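Local coordinates for hypothetical protein (Bacteroides eggerthii, PDB 4JGL) that is of unknown function but adopts a streptavidin-like antiparallel beta fold with two extra helices and holds calcium ions in the crystal, at residues A[36-41]-A[135-140]; A[56-61]-A[65-70]; A[114-119]-A[123-128]; A[149-154]-A[158-163]. All coordinates share one frame; numbering follows the deposited sequence. Where two conformers were deposited one is given.

Contact 1. Residues A[36-41]-A[135-140]; sequences GDFTTM and YYYLCG
Phe38, in the loop between strands 22-29 and 44-49, lies against Cys139 and Tyr137 of strand 135-140. Its CB is 4.0 Å from Cys139 SG, and with CG anti to the carbonyl carbon (chi1 -76°) the ring is carried over that sulfur. Phe38 CG and CD2 come nearest to it, CD2 at 3.7 Å from Cys139 SG, which stands 23° off the ring normal in a Cys sulfur-aromatic contact. Tyr137 and Cys139, two residues apart on one strand of the streptavidin-like sheet, both point toward the loop. Farther out, Phe38 CE2 sits over the Tyr137 face, 3.6 Å from Tyr137 CD2, and CZ follows beside it; with the planes at 61°, the pair is edge-to-face. With an alanine here, Cys139 SG is likely to lose its aromatic cover and the Tyr137 face its partner edge. The hydroxyl of Tyr137 is hydrogen-bonded to Ala31 and Phe34. Just before Phe38, Asp37 OD1 accepts from Thr39 N at 2.9 Å, an Asx turn, and also from Thr39 OG1.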
loop_
_atom_site.group_PDB
_atom_site.type_symbol
_atom_site.label_atom_id
_atom_site.label_comp_id
_atom_site.label_asym_id
_atom_site.label_seq_id
_atom_site.Cartn_x
_atom_site.Cartn_y
_atom_site.Cartn_z
ATOM N N GLY A 36 -20.179 -0.233 4.946
ATOM C CA GLY A 36 -20.799 -1.512 5.150
ATOM C C GLY A 36 -19.694 -2.520 5.306
ATOM O O GLY A 36 -18.642 -2.228 5.895
ATOM N N ASP A 37 -19.940 -3.701 4.765
ATOM C CA ASP A 37 -18.997 -4.781 4.821
ATOM C C ASP A 37 -18.010 -4.606 3.677
ATOM O O ASP A 37 -18.355 -4.781 2.502
ATOM C CB ASP A 37 -19.732 -6.118 4.709
ATOM C CG ASP A 37 -18.793 -7.308 4.802
ATOM O OD1 ASP A 37 -17.566 -7.117 4.948
ATOM O OD2 ASP A 37 -19.290 -8.450 4.744
ATOM N N PHE A 38 -16.779 -4.252 4.037
ATOM C CA PHE A 38 -15.725 -4.000 3.063
ATOM C C PHE A 38 -15.052 -5.279 2.565
ATOM O O PHE A 38 -14.211 -5.200 1.672
ATOM C CB PHE A 38 -14.677 -3.043 3.661
ATOM C CG PHE A 38 -15.116 -1.610 3.716
ATOM C CD1 PHE A 38 -15.803 -1.105 4.805
ATOM C CD2 PHE A 38 -14.817 -0.752 2.689
ATOM C CE1 PHE A 38 -16.185 0.218 4.832
ATOM C CE2 PHE A 38 -15.186 0.557 2.724
ATOM C CZ PHE A 38 -15.855 1.047 3.781
ATOM N N THR A 39 -15.426 -6.442 3.096
ATOM C CA THR A 39 -14.713 -7.696 2.762
ATOM C C THR A 39 -15.320 -8.447 1.571
ATOM O O THR A 39 -14.861 -9.548 1.208
ATOM C CB THR A 39 -14.670 -8.662 3.966
ATOM O OG1 THR A 39 -15.998 -9.055 4.311
ATOM C CG2 THR A 39 -14.003 -8.015 5.178
ATOM N N THR A 40 -16.348 -7.872 0.955
ATOM C CA THR A 40 -17.010 -8.501 -0.187
ATOM C C THR A 40 -16.266 -8.153 -1.480
ATOM O O THR A 40 -16.674 -8.572 -2.572
ATOM C CB THR A 40 -18.477 -8.023 -0.300
ATOM O OG1 THR A 40 -18.504 -6.595 -0.305
ATOM C CG2 THR A 40 -19.291 -8.499 0.885
HETATM N N MSE A 41 -15.180 -7.376 -1.341
HETATM C CA MSE A 41 -14.353 -6.869 -2.437
HETATM C C MSE A 41 -12.923 -7.365 -2.264
HETATM O O MSE A 41 -12.439 -7.441 -1.127
HETATM C CB MSE A 41 -14.334 -5.328 -2.395
HETATM C CG MSE A 41 -15.380 -4.621 -3.277
HETATM SE SE MSE A 41 -17.225 -4.649 -2.601
HETATM C CE MSE A 41 -16.961 -3.739 -0.881
ATOM N N TYR A 135 -12.843 4.089 -6.215
ATOM C CA TYR A 135 -12.141 4.671 -5.086
ATOM C C TYR A 135 -11.511 3.605 -4.215
ATOM O O TYR A 135 -12.204 2.701 -3.768
ATOM C CB TYR A 135 -13.101 5.485 -4.221
ATOM C CG TYR A 135 -13.710 6.666 -4.937
ATOM C CD1 TYR A 135 -13.047 7.869 -4.998
ATOM C CD2 TYR A 135 -14.940 6.567 -5.580
ATOM C CE1 TYR A 135 -13.588 8.957 -5.649
ATOM C CE2 TYR A 135 -15.482 7.653 -6.234
ATOM C CZ TYR A 135 -14.819 8.844 -6.259
ATOM O OH TYR A 135 -15.385 9.926 -6.921
ATOM N N TYR A 136 -10.203 3.718 -3.983
ATOM C CA TYR A 136 -9.559 2.893 -2.985
ATOM C C TYR A 136 -9.859 3.436 -1.596
ATOM O O TYR A 136 -9.819 4.639 -1.357
ATOM C CB TYR A 136 -8.047 2.869 -3.196
ATOM C CG TYR A 136 -7.605 1.911 -4.263
ATOM C CD1 TYR A 136 -7.577 0.544 -4.028
ATOM C CD2 TYR A 136 -7.200 2.359 -5.508
ATOM C CE1 TYR A 136 -7.186 -0.367 -5.012
ATOM C CE2 TYR A 136 -6.789 1.465 -6.488
ATOM C CZ TYR A 136 -6.788 0.105 -6.237
ATOM O OH TYR A 136 -6.410 -0.767 -7.246
ATOM N N TYR A 137 -10.127 2.530 -0.674
ATOM C CA TYR A 137 -10.246 2.836 0.732
ATOM C C TYR A 137 -9.043 2.306 1.483
ATOM O O TYR A 137 -8.355 1.391 1.017
ATOM C CB TYR A 137 -11.507 2.193 1.303
ATOM C CG TYR A 137 -12.795 2.833 0.818
ATOM C CD1 TYR A 137 -13.238 2.681 -0.494
ATOM C CD2 TYR A 137 -13.581 3.587 1.671
ATOM C CE1 TYR A 137 -14.434 3.238 -0.918
ATOM C CE2 TYR A 137 -14.774 4.139 1.247
ATOM C CZ TYR A 137 -15.197 3.947 -0.042
ATOM O OH TYR A 137 -16.393 4.536 -0.428
ATOM N N LEU A 138 -8.802 2.880 2.661
ATOM C CA LEU A 138 -7.857 2.317 3.630
ATOM C C LEU A 138 -8.697 1.887 4.818
ATOM O O LEU A 138 -9.268 2.707 5.529
ATOM C CB LEU A 138 -6.812 3.344 4.078
ATOM C CG LEU A 138 -5.891 3.923 3.022
ATOM C CD1 LEU A 138 -4.908 4.903 3.625
ATOM C CD2 LEU A 138 -5.147 2.857 2.295
ATOM N N CYS A 139 -8.747 0.579 5.071
ATOM C CA CYS A 139 -9.433 -0.015 6.209
ATOM C C CYS A 139 -8.395 -0.597 7.138
ATOM O O CYS A 139 -7.658 -1.510 6.750
ATOM C CB CYS A 139 -10.404 -1.098 5.738
ATOM S SG CYS A 139 -11.634 -0.531 4.541
ATOM N N GLY A 140 -8.285 -0.060 8.346
ATOM C CA GLY A 140 -7.263 -0.558 9.266
ATOM C C GLY A 140 -7.400 -2.049 9.486
ATOM O O GLY A 140 -8.504 -2.555 9.686
#

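Contact 2. Residues A[56-61]-A[65-70]; sequences LKMHDI and YGINIY
Lys57 O is met by two groups of the facing strand: Asn68 N donates to it at 2.8 Å, and Ile67 CA makes a C-H...O contact with it. Lys57 N returns a bond to Asn68 O, which makes Lys57 and Asn68 a hydrogen-bonded antiparallel pair. The same pair of hydrogen bonds recurs two residues along, where His59 N meets Gly66 O and Gly66 N meets His59 O, both at 2.9 Å. The strands run at 165° to each other, as expected of the beta hairpin formed by strands 54-61 and 64-75. Leu56, Met58 and Asp60 form the non-hydrogen-bonded pairs with Ile69, Ile67 and Tyr65, and all six side chains share one face of the sheet. On that face the selenium of Met58, a selenomethionine, lies over the Tyr65 ring, 4.0 Å from the centroid and 22° off the normal, in a Met-aromatic contact. With CG anti to the backbone N and the chain extended at chi2, the selenium is carried out to this ring and to Ile67 CD1, 3.8 Å from Met58 SE. Asp60 OD2 comes to the edge of the Tyr65 ring, 4.0 Å from Tyr65 CE1, with the carboxylate turned 85° to it, while Asp60 OD1 accepts a hydrogen bond from Gly63 N. Toward the other end, Leu56 CD2 touches Ile67 CG2. Helices 142-153 and 158-165 lie against this face, while on the other face Lys57 and His59 both reach Asp44.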
loop_
_atom_site.group_PDB
_atom_site.type_symbol
_atom_site.label_atom_id
_atom_site.label_comp_id
_atom_site.label_asym_id
_atom_site.label_seq_id
_atom_site.Cartn_x
_atom_site.Cartn_y
_atom_site.Cartn_z
ATOM N N LEU A 56 3.246 2.169 1.388
ATOM C CA LEU A 56 3.379 1.077 0.445
ATOM C C LEU A 56 2.022 0.521 0.073
ATOM O O LEU A 56 1.153 0.389 0.917
ATOM C CB LEU A 56 4.268 -0.027 1.016
ATOM C CG LEU A 56 5.771 0.238 0.992
ATOM C CD1 LEU A 56 6.118 1.456 1.834
ATOM C CD2 LEU A 56 6.539 -1.011 1.445
ATOM N N LYS A 57 1.853 0.206 -1.205
ATOM C CA LYS A 57 0.625 -0.395 -1.706
ATOM C C LYS A 57 0.980 -1.654 -2.469
ATOM O O LYS A 57 1.758 -1.599 -3.434
ATOM C CB LYS A 57 -0.120 0.585 -2.609
ATOM C CG LYS A 57 -1.385 -0.015 -3.208
ATOM C CD LYS A 57 -2.241 1.053 -3.859
ATOM C CE LYS A 57 -3.570 0.480 -4.350
ATOM N NZ LYS A 57 -3.351 -0.340 -5.566
HETATM N N MSE A 58 0.410 -2.781 -2.053
HETATM C CA MSE A 58 0.715 -4.098 -2.610
HETATM C C MSE A 58 -0.479 -4.712 -3.295
HETATM O O MSE A 58 -1.587 -4.706 -2.753
HETATM C CB MSE A 58 1.173 -4.994 -1.481
HETATM C CG MSE A 58 1.521 -6.413 -1.895
HETATM SE SE MSE A 58 2.581 -7.354 -0.628
HETATM C CE MSE A 58 1.202 -7.726 0.023
ATOM N N HIS A 59 -0.217 -5.263 -4.467
ATOM C CA HIS A 59 -1.188 -5.979 -5.280
ATOM C C HIS A 59 -0.673 -7.380 -5.548
ATOM O O HIS A 59 0.484 -7.574 -5.907
ATOM C CB HIS A 59 -1.388 -5.236 -6.601
ATOM C CG HIS A 59 -2.387 -5.848 -7.520
ATOM N ND1 HIS A 59 -3.725 -5.868 -7.244
ATOM C CD2 HIS A 59 -2.244 -6.431 -8.729
ATOM C CE1 HIS A 59 -4.370 -6.469 -8.235
ATOM N NE2 HIS A 59 -3.490 -6.820 -9.153
ATOM N N ASP A 60 -1.551 -8.358 -5.366
ATOM C CA ASP A 60 -1.243 -9.780 -5.575
ATOM C C ASP A 60 -1.756 -10.244 -6.955
ATOM O O ASP A 60 -2.928 -10.059 -7.281
ATOM C CB ASP A 60 -1.932 -10.569 -4.449
ATOM C CG ASP A 60 -1.674 -12.052 -4.476
ATOM O OD1 ASP A 60 -1.168 -12.591 -5.447
ATOM O OD2 ASP A 60 -2.033 -12.697 -3.463
ATOM N N ILE A 61 -0.867 -10.809 -7.760
ATOM C CA ILE A 61 -1.259 -11.509 -8.986
ATOM C C ILE A 61 -0.745 -12.923 -8.900
ATOM O O ILE A 61 0.446 -13.180 -9.053
ATOM C CB ILE A 61 -0.721 -10.830 -10.256
ATOM C CG1 ILE A 61 -1.226 -9.394 -10.366
ATOM C CG2 ILE A 61 -1.120 -11.685 -11.505
ATOM C CD1 ILE A 61 -0.668 -8.576 -11.550
ATOM N N TYR A 65 3.889 -10.495 -5.975
ATOM C CA TYR A 65 3.506 -9.224 -5.367
ATOM C C TYR A 65 4.100 -8.053 -6.126
ATOM O O TYR A 65 5.274 -8.079 -6.537
ATOM C CB TYR A 65 3.959 -9.116 -3.931
ATOM C CG TYR A 65 3.398 -10.149 -3.000
ATOM C CD1 TYR A 65 2.093 -10.556 -3.077
ATOM C CD2 TYR A 65 4.179 -10.671 -1.991
ATOM C CE1 TYR A 65 1.566 -11.535 -2.214
ATOM C CE2 TYR A 65 3.663 -11.616 -1.098
ATOM C CZ TYR A 65 2.360 -12.040 -1.238
ATOM O OH TYR A 65 1.817 -12.979 -0.381
ATOM N N GLY A 66 3.279 -7.031 -6.313
ATOM C CA GLY A 66 3.706 -5.774 -6.900
ATOM C C GLY A 66 3.493 -4.696 -5.856
ATOM O O GLY A 66 2.376 -4.479 -5.408
ATOM N N ILE A 67 4.572 -4.071 -5.438
ATOM C CA ILE A 67 4.527 -3.115 -4.349
ATOM C C ILE A 67 5.002 -1.745 -4.801
ATOM O O ILE A 67 6.159 -1.554 -5.191
ATOM C CB ILE A 67 5.348 -3.582 -3.145
ATOM C CG1 ILE A 67 4.960 -5.017 -2.775
ATOM C CG2 ILE A 67 5.140 -2.617 -1.966
ATOM C CD1 ILE A 67 5.787 -5.606 -1.684
ATOM N N ASN A 68 4.097 -0.791 -4.760
ATOM C CA ASN A 68 4.482 0.595 -4.981
ATOM C C ASN A 68 4.964 1.214 -3.667
ATOM O O ASN A 68 4.270 1.119 -2.644
ATOM C CB ASN A 68 3.311 1.409 -5.556
ATOM C CG ASN A 68 3.197 1.320 -7.084
ATOM O OD1 ASN A 68 4.191 1.174 -7.787
ATOM N ND2 ASN A 68 1.963 1.419 -7.599
ATOM N N ILE A 69 6.146 1.816 -3.712
ATOM C CA ILE A 69 6.670 2.617 -2.610
ATOM C C ILE A 69 6.391 4.062 -2.977
ATOM O O ILE A 69 6.949 4.600 -3.952
ATOM C CB ILE A 69 8.174 2.428 -2.405
ATOM C CG1 ILE A 69 8.519 0.976 -2.076
ATOM C CG2 ILE A 69 8.645 3.342 -1.260
ATOM C CD1 ILE A 69 10.026 0.686 -2.168
ATOM N N TYR A 70 5.475 4.673 -2.236
ATOM C CA TYR A 70 5.153 6.093 -2.321
ATOM C C TYR A 70 5.865 6.806 -1.194
ATOM O O TYR A 70 6.002 6.256 -0.095
ATOM C CB TYR A 70 3.642 6.343 -2.129
ATOM C CG TYR A 70 2.755 5.872 -3.261
ATOM C CD1 TYR A 70 2.273 4.570 -3.351
ATOM C CD2 TYR A 70 2.328 6.763 -4.218
ATOM C CE1 TYR A 70 1.440 4.203 -4.406
ATOM C CE2 TYR A 70 1.524 6.398 -5.245
ATOM C CZ TYR A 70 1.087 5.121 -5.363
ATOM O OH TYR A 70 0.249 4.770 -6.419
#

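Contact 3. Residues A[114-119]-A[123-128]; sequences FIPTPD and SAYVAT. With CA (calcium ion), chain D.
Ile115 and Val126 point the same way and lie side by side, their CG1 atoms 3.9 Å apart, and Thr117 CG2 extends the apolar patch, 3.8 Å from Val126 CG1. At the other end of the patch Ile115 CG2 presses on Thr128 CG2 at 3.4 Å, tighter than ordinary van der Waals contact. On the other face, Phe114 CB meets Tyr125 CB and Phe114 CE1 approaches Ala127 CB. Between the faces, Ile115 N donates to Val126 O almost straight (175°), and Val126 N returns a bond to Ile115 O at 2.9 Å. Next along, Ala124 and Tyr125 both face Leu138, a classic beta bulge in the edge toward strand 135-140. At the polar end, Thr117 OG1 lies between the backbone N and the carbonyl carbon (chi1 56°), where it can bind the calcium ion at 2.5 Å together with Thr117 O; the same OG1 is hydrogen-bonded to Ser123 OG at 2.7 Å. Ser123 O also binds the metal, at 2.3 Å. Water 1, a further ligand, accepts from Thr117 N and donates to Ala124 O, linking both arms. With two more waters and Cys120 O, the calcium has seven oxygen ligands: a metal site in the connecting loop of a beta hairpin.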
loop_
_atom_site.group_PDB
_atom_site.type_symbol
_atom_site.label_atom_id
_atom_site.label_comp_id
_atom_site.label_asym_id
_atom_site.label_seq_id
_atom_site.Cartn_x
_atom_site.Cartn_y
_atom_site.Cartn_z
ATOM N N PHE A 114 -5.474 10.594 0.405
ATOM C CA PHE A 114 -6.399 9.866 1.254
ATOM C C PHE A 114 -6.969 10.815 2.303
ATOM O O PHE A 114 -6.201 11.476 3.024
ATOM C CB PHE A 114 -5.699 8.689 1.913
ATOM C CG PHE A 114 -5.337 7.593 0.950
ATOM C CD1 PHE A 114 -6.333 6.822 0.346
ATOM C CD2 PHE A 114 -4.034 7.337 0.627
ATOM C CE1 PHE A 114 -6.002 5.814 -0.558
ATOM C CE2 PHE A 114 -3.700 6.334 -0.274
ATOM C CZ PHE A 114 -4.694 5.594 -0.873
ATOM N N ILE A 115 -8.304 10.875 2.377
ATOM C CA ILE A 115 -9.006 11.740 3.311
ATOM C C ILE A 115 -9.787 10.885 4.314
ATOM O O ILE A 115 -10.196 9.765 4.004
ATOM C CB ILE A 115 -9.949 12.728 2.605
ATOM C CG1 ILE A 115 -11.105 12.025 1.916
ATOM C CG2 ILE A 115 -9.169 13.599 1.617
ATOM C CD1 ILE A 115 -12.141 13.010 1.340
ATOM N N PRO A 116 -9.989 11.384 5.543
ATOM C CA PRO A 116 -10.717 10.572 6.504
ATOM C C PRO A 116 -12.157 10.286 6.093
ATOM O O PRO A 116 -12.731 10.967 5.235
ATOM C CB PRO A 116 -10.698 11.421 7.778
ATOM C CG PRO A 116 -9.494 12.287 7.614
ATOM C CD PRO A 116 -9.417 12.595 6.149
ATOM N N THR A 117 -12.736 9.292 6.751
ATOM C CA THR A 117 -14.137 8.911 6.597
ATOM C C THR A 117 -14.852 9.106 7.947
ATOM O O THR A 117 -15.070 8.167 8.692
ATOM C CB THR A 117 -14.252 7.475 6.087
ATOM O OG1 THR A 117 -13.553 6.611 6.962
ATOM C CG2 THR A 117 -13.679 7.354 4.673
ATOM N N PRO A 118 -15.200 10.365 8.290
ATOM C CA PRO A 118 -15.733 10.599 9.631
ATOM C C PRO A 118 -17.019 9.849 9.945
ATOM O O PRO A 118 -17.277 9.560 11.120
ATOM C CB PRO A 118 -15.953 12.121 9.666
ATOM C CG PRO A 118 -15.952 12.564 8.238
ATOM C CD PRO A 118 -15.092 11.600 7.496
ATOM N N ASP A 119 -17.801 9.517 8.927
ATOM C CA ASP A 119 -19.106 8.905 9.133
ATOM C C ASP A 119 -19.113 7.376 9.060
ATOM O O ASP A 119 -20.171 6.752 9.146
ATOM C CB ASP A 119 -20.106 9.478 8.121
ATOM C CG ASP A 119 -20.275 10.996 8.251
ATOM O OD1 ASP A 119 -20.134 11.529 9.372
ATOM O OD2 ASP A 119 -20.536 11.643 7.222
ATOM N N SER A 123 -13.841 2.137 7.984
ATOM C CA SER A 123 -12.781 2.584 7.112
ATOM C C SER A 123 -12.071 3.743 7.799
ATOM O O SER A 123 -12.668 4.513 8.567
ATOM C CB SER A 123 -13.322 3.032 5.764
ATOM O OG SER A 123 -14.167 4.158 5.909
ATOM N N ALA A 124 -10.791 3.879 7.502
ATOM C CA ALA A 124 -9.962 4.972 8.014
ATOM C C ALA A 124 -9.846 6.136 7.023
ATOM O O ALA A 124 -9.921 7.306 7.422
ATOM C CB ALA A 124 -8.572 4.437 8.356
ATOM N N TYR A 125 -9.726 5.812 5.736
ATOM C CA TYR A 125 -9.569 6.831 4.690
ATOM C C TYR A 125 -10.222 6.355 3.405
ATOM O O TYR A 125 -10.447 5.154 3.215
ATOM C CB TYR A 125 -8.092 7.146 4.387
ATOM C CG TYR A 125 -7.284 7.626 5.539
ATOM C CD1 TYR A 125 -6.704 6.750 6.428
ATOM C CD2 TYR A 125 -7.097 8.980 5.757
ATOM C CE1 TYR A 125 -5.949 7.208 7.519
ATOM C CE2 TYR A 125 -6.376 9.443 6.833
ATOM C CZ TYR A 125 -5.810 8.562 7.717
ATOM O OH TYR A 125 -5.085 9.015 8.798
ATOM N N VAL A 126 -10.463 7.302 2.505
ATOM C CA VAL A 126 -10.853 7.022 1.132
ATOM C C VAL A 126 -10.061 7.958 0.215
ATOM O O VAL A 126 -9.737 9.090 0.596
ATOM C CB VAL A 126 -12.386 7.200 0.942
ATOM C CG1 VAL A 126 -12.830 8.648 1.199
ATOM C CG2 VAL A 126 -12.838 6.692 -0.446
ATOM N N ALA A 127 -9.753 7.489 -0.982
ATOM C CA ALA A 127 -9.081 8.291 -1.985
ATOM C C ALA A 127 -9.989 9.417 -2.446
ATOM O O ALA A 127 -11.198 9.250 -2.497
ATOM C CB ALA A 127 -8.660 7.434 -3.160
ATOM N N THR A 128 -9.378 10.524 -2.852
ATOM C CA THR A 128 -10.139 11.649 -3.412
ATOM C C THR A 128 -10.482 11.465 -4.890
ATOM O O THR A 128 -11.437 12.096 -5.362
ATOM C CB THR A 128 -9.386 12.966 -3.260
ATOM O OG1 THR A 128 -8.161 12.862 -3.949
ATOM C CG2 THR A 128 -9.136 13.299 -1.802
HETATM CA CA CA D . -13.690 6.419 9.455
HETATM O O HOH W 1 -11.973 8.038 9.423
HETATM O O HOH W 2 -14.578 7.354 11.465
HETATM O O HOH W 3 -12.594 5.301 11.263
#

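Contact 4. Residues A[149-154]-A[158-163]; sequences EDLFED and AEFKNL. With EDO (1,2-ethanediol), chain E.
The short segments of the two helices run at 106° to each other with axes 8.8 Å apart at closest approach, and the backbones come nearest at Phe152 and Lys161, CA to CA 5.2 Å. Phe160 CE2 lies at the edge of the Phe152 ring, 3.5 Å from Phe152 CD1; with the planes at 37° the pair is oblique. Leu151 CD2 adds a contact to the same Phe160 CE2 at 3.7 Å. The Lys161 chain runs extended alongside the Phe152 carbonyl, its CD 3.4 Å from Phe152 O, before bending at chi4 (-47°). Its NZ donates to O2 of a 1,2-ethanediol, probably from the crystallisation liquor, whose C1 lies over one Phe152 face. Lys161 NZ also forms a salt bridge with Asp165. Glu153 OE1 is near Lys161 CE, but 4.5 Å from Lys161 NZ, beyond a salt bridge. Were this lysine an alanine, the Asp165 carboxylate would probably lose its charged mate and Phe152 O the methylenes lying along it. Beneath, Leu151 and Phe160 rest on Ile67 of strand 64-75 and on strand 78-92, joining the helix pair to the sheet.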
loop_
_atom_site.group_PDB
_atom_site.type_symbol
_atom_site.label_atom_id
_atom_site.label_comp_id
_atom_site.label_asym_id
_atom_site.label_seq_id
_atom_site.Cartn_x
_atom_site.Cartn_y
_atom_site.Cartn_z
ATOM N N GLU A 149 4.917 -7.216 7.267
ATOM C CA GLU A 149 6.033 -7.393 8.188
ATOM C C GLU A 149 6.692 -8.758 8.001
ATOM O O GLU A 149 7.916 -8.888 8.113
ATOM C CB GLU A 149 5.593 -7.082 9.612
ATOM C CG GLU A 149 5.302 -5.580 9.707
ATOM C CD GLU A 149 4.718 -5.067 10.990
ATOM O OE1 GLU A 149 4.286 -5.872 11.849
ATOM O OE2 GLU A 149 4.644 -3.809 11.126
ATOM N N ASP A 150 5.906 -9.769 7.680
ATOM C CA ASP A 150 6.467 -11.080 7.345
ATOM C C ASP A 150 7.316 -11.011 6.080
ATOM O O ASP A 150 8.399 -11.600 6.010
ATOM C CB ASP A 150 5.350 -12.103 7.161
ATOM C CG ASP A 150 5.849 -13.440 6.752
ATOM O OD1 ASP A 150 6.364 -14.141 7.639
ATOM O OD2 ASP A 150 5.722 -13.791 5.556
ATOM N N LEU A 151 6.826 -10.305 5.065
ATOM C CA LEU A 151 7.553 -10.145 3.832
ATOM C C LEU A 151 8.890 -9.409 4.072
ATOM O O LEU A 151 9.937 -9.839 3.584
ATOM C CB LEU A 151 6.629 -9.465 2.822
ATOM C CG LEU A 151 7.144 -9.243 1.424
ATOM C CD1 LEU A 151 7.333 -10.565 0.707
ATOM C CD2 LEU A 151 6.184 -8.292 0.669
ATOM N N PHE A 152 8.878 -8.326 4.849
ATOM C CA PHE A 152 10.123 -7.579 5.115
ATOM C C PHE A 152 11.189 -8.447 5.720
ATOM O O PHE A 152 12.370 -8.267 5.425
ATOM C CB PHE A 152 9.972 -6.473 6.143
ATOM C CG PHE A 152 9.075 -5.373 5.749
ATOM C CD1 PHE A 152 9.011 -4.923 4.448
ATOM C CD2 PHE A 152 8.322 -4.748 6.719
ATOM C CE1 PHE A 152 8.171 -3.886 4.114
ATOM C CE2 PHE A 152 7.496 -3.721 6.400
ATOM C CZ PHE A 152 7.419 -3.277 5.098
ATOM N N GLU A 153 10.783 -9.349 6.605
ATOM C CA GLU A 153 11.739 -10.105 7.406
ATOM C C GLU A 153 12.002 -11.503 6.862
ATOM O O GLU A 153 12.798 -12.261 7.436
ATOM C CB GLU A 153 11.295 -10.109 8.881
ATOM C CG GLU A 153 10.966 -8.716 9.478
ATOM C CD GLU A 153 12.070 -7.659 9.437
ATOM O OE1 GLU A 153 13.259 -8.015 9.604
ATOM O OE2 GLU A 153 11.716 -6.452 9.301
ATOM N N ASP A 154 11.420 -11.837 5.715
ATOM C CA ASP A 154 11.670 -13.117 5.055
ATOM C C ASP A 154 13.128 -13.090 4.620
ATOM O O ASP A 154 13.564 -12.123 4.019
ATOM C CB ASP A 154 10.747 -13.248 3.834
ATOM C CG ASP A 154 10.819 -14.600 3.159
ATOM O OD1 ASP A 154 11.933 -15.010 2.740
ATOM O OD2 ASP A 154 9.758 -15.256 3.028
ATOM N N ALA A 158 15.792 -9.686 1.392
ATOM C CA ALA A 158 16.730 -8.624 1.711
ATOM C C ALA A 158 16.761 -7.488 0.709
ATOM O O ALA A 158 16.836 -6.333 1.077
ATOM C CB ALA A 158 18.137 -9.198 1.889
ATOM N N GLU A 159 16.672 -7.800 -0.576
ATOM C CA GLU A 159 16.699 -6.768 -1.596
ATOM C C GLU A 159 15.555 -5.770 -1.389
ATOM O O GLU A 159 15.700 -4.566 -1.602
ATOM C CB GLU A 159 16.586 -7.440 -2.962
ATOM C CG GLU A 159 16.872 -6.572 -4.134
ATOM C CD GLU A 159 17.045 -7.362 -5.441
ATOM O OE1 GLU A 159 17.053 -8.619 -5.445
ATOM O OE2 GLU A 159 17.170 -6.699 -6.484
ATOM N N PHE A 160 14.394 -6.294 -0.989
ATOM C CA PHE A 160 13.235 -5.445 -0.695
ATOM C C PHE A 160 13.380 -4.679 0.614
ATOM O O PHE A 160 13.162 -3.478 0.648
ATOM C CB PHE A 160 11.971 -6.315 -0.707
ATOM C CG PHE A 160 10.703 -5.618 -0.259
ATOM C CD1 PHE A 160 10.299 -4.405 -0.794
ATOM C CD2 PHE A 160 9.898 -6.217 0.669
ATOM C CE1 PHE A 160 9.106 -3.824 -0.412
ATOM C CE2 PHE A 160 8.711 -5.632 1.048
ATOM C CZ PHE A 160 8.336 -4.424 0.530
ATOM N N LYS A 161 13.746 -5.381 1.672
ATOM C CA LYS A 161 13.954 -4.767 2.981
ATOM C C LYS A 161 14.982 -3.648 2.880
ATOM O O LYS A 161 14.769 -2.554 3.394
ATOM C CB LYS A 161 14.397 -5.816 3.995
ATOM C CG LYS A 161 14.556 -5.276 5.430
ATOM C CD LYS A 161 14.984 -6.365 6.409
ATOM C CE LYS A 161 14.979 -5.883 7.865
ATOM N NZ LYS A 161 15.630 -4.582 8.020
ATOM N N ASN A 162 16.082 -3.919 2.178
ATOM C CA ASN A 162 17.159 -2.932 2.057
ATOM C C ASN A 162 16.734 -1.717 1.260
ATOM O O ASN A 162 17.080 -0.600 1.594
ATOM C CB ASN A 162 18.416 -3.543 1.425
ATOM C CG ASN A 162 19.079 -4.594 2.309
ATOM O OD1 ASN A 162 18.820 -4.674 3.507
ATOM N ND2 ASN A 162 19.929 -5.423 1.706
ATOM N N LEU A 163 15.969 -1.915 0.184
ATOM C CA LEU A 163 15.438 -0.777 -0.551
ATOM C C LEU A 163 14.616 0.149 0.344
ATOM O O LEU A 163 14.747 1.365 0.288
ATOM C CB LEU A 163 14.565 -1.249 -1.731
ATOM C CG LEU A 163 13.812 -0.155 -2.499
ATOM C CD1 LEU A 163 14.760 0.807 -3.207
ATOM C CD2 LEU A 163 12.867 -0.795 -3.500
HETATM C C1 EDO E . 10.803 -2.160 7.424
HETATM O O1 EDO E . 10.431 -2.352 8.794
HETATM C C2 EDO E . 11.851 -3.202 7.083
HETATM O O2 EDO E . 12.999 -2.993 7.912
#

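From the N terminus, the loop after strand 22-29 supplies the first half of contact 1, whose second half, strand 135-140, lies 94 residues on. Contacts 2 and 3, both hairpins of one sheet, are nested in this long loop one after the other, each closing only a short turn. Strands 125-127 and 135-140 are neighbours, and contacts 1 and 3 meet directly, as in Leu138 N to Tyr125 O at 2.9 Å. Contact 4 opens only after contact 1 has closed, and pairs the chain's two helices. These pack on contact 2, with Ile69 CD1 3.5 Å from Leu163 CD2, whereas contacts 3 and 4 lie with centres about 29 Å apart.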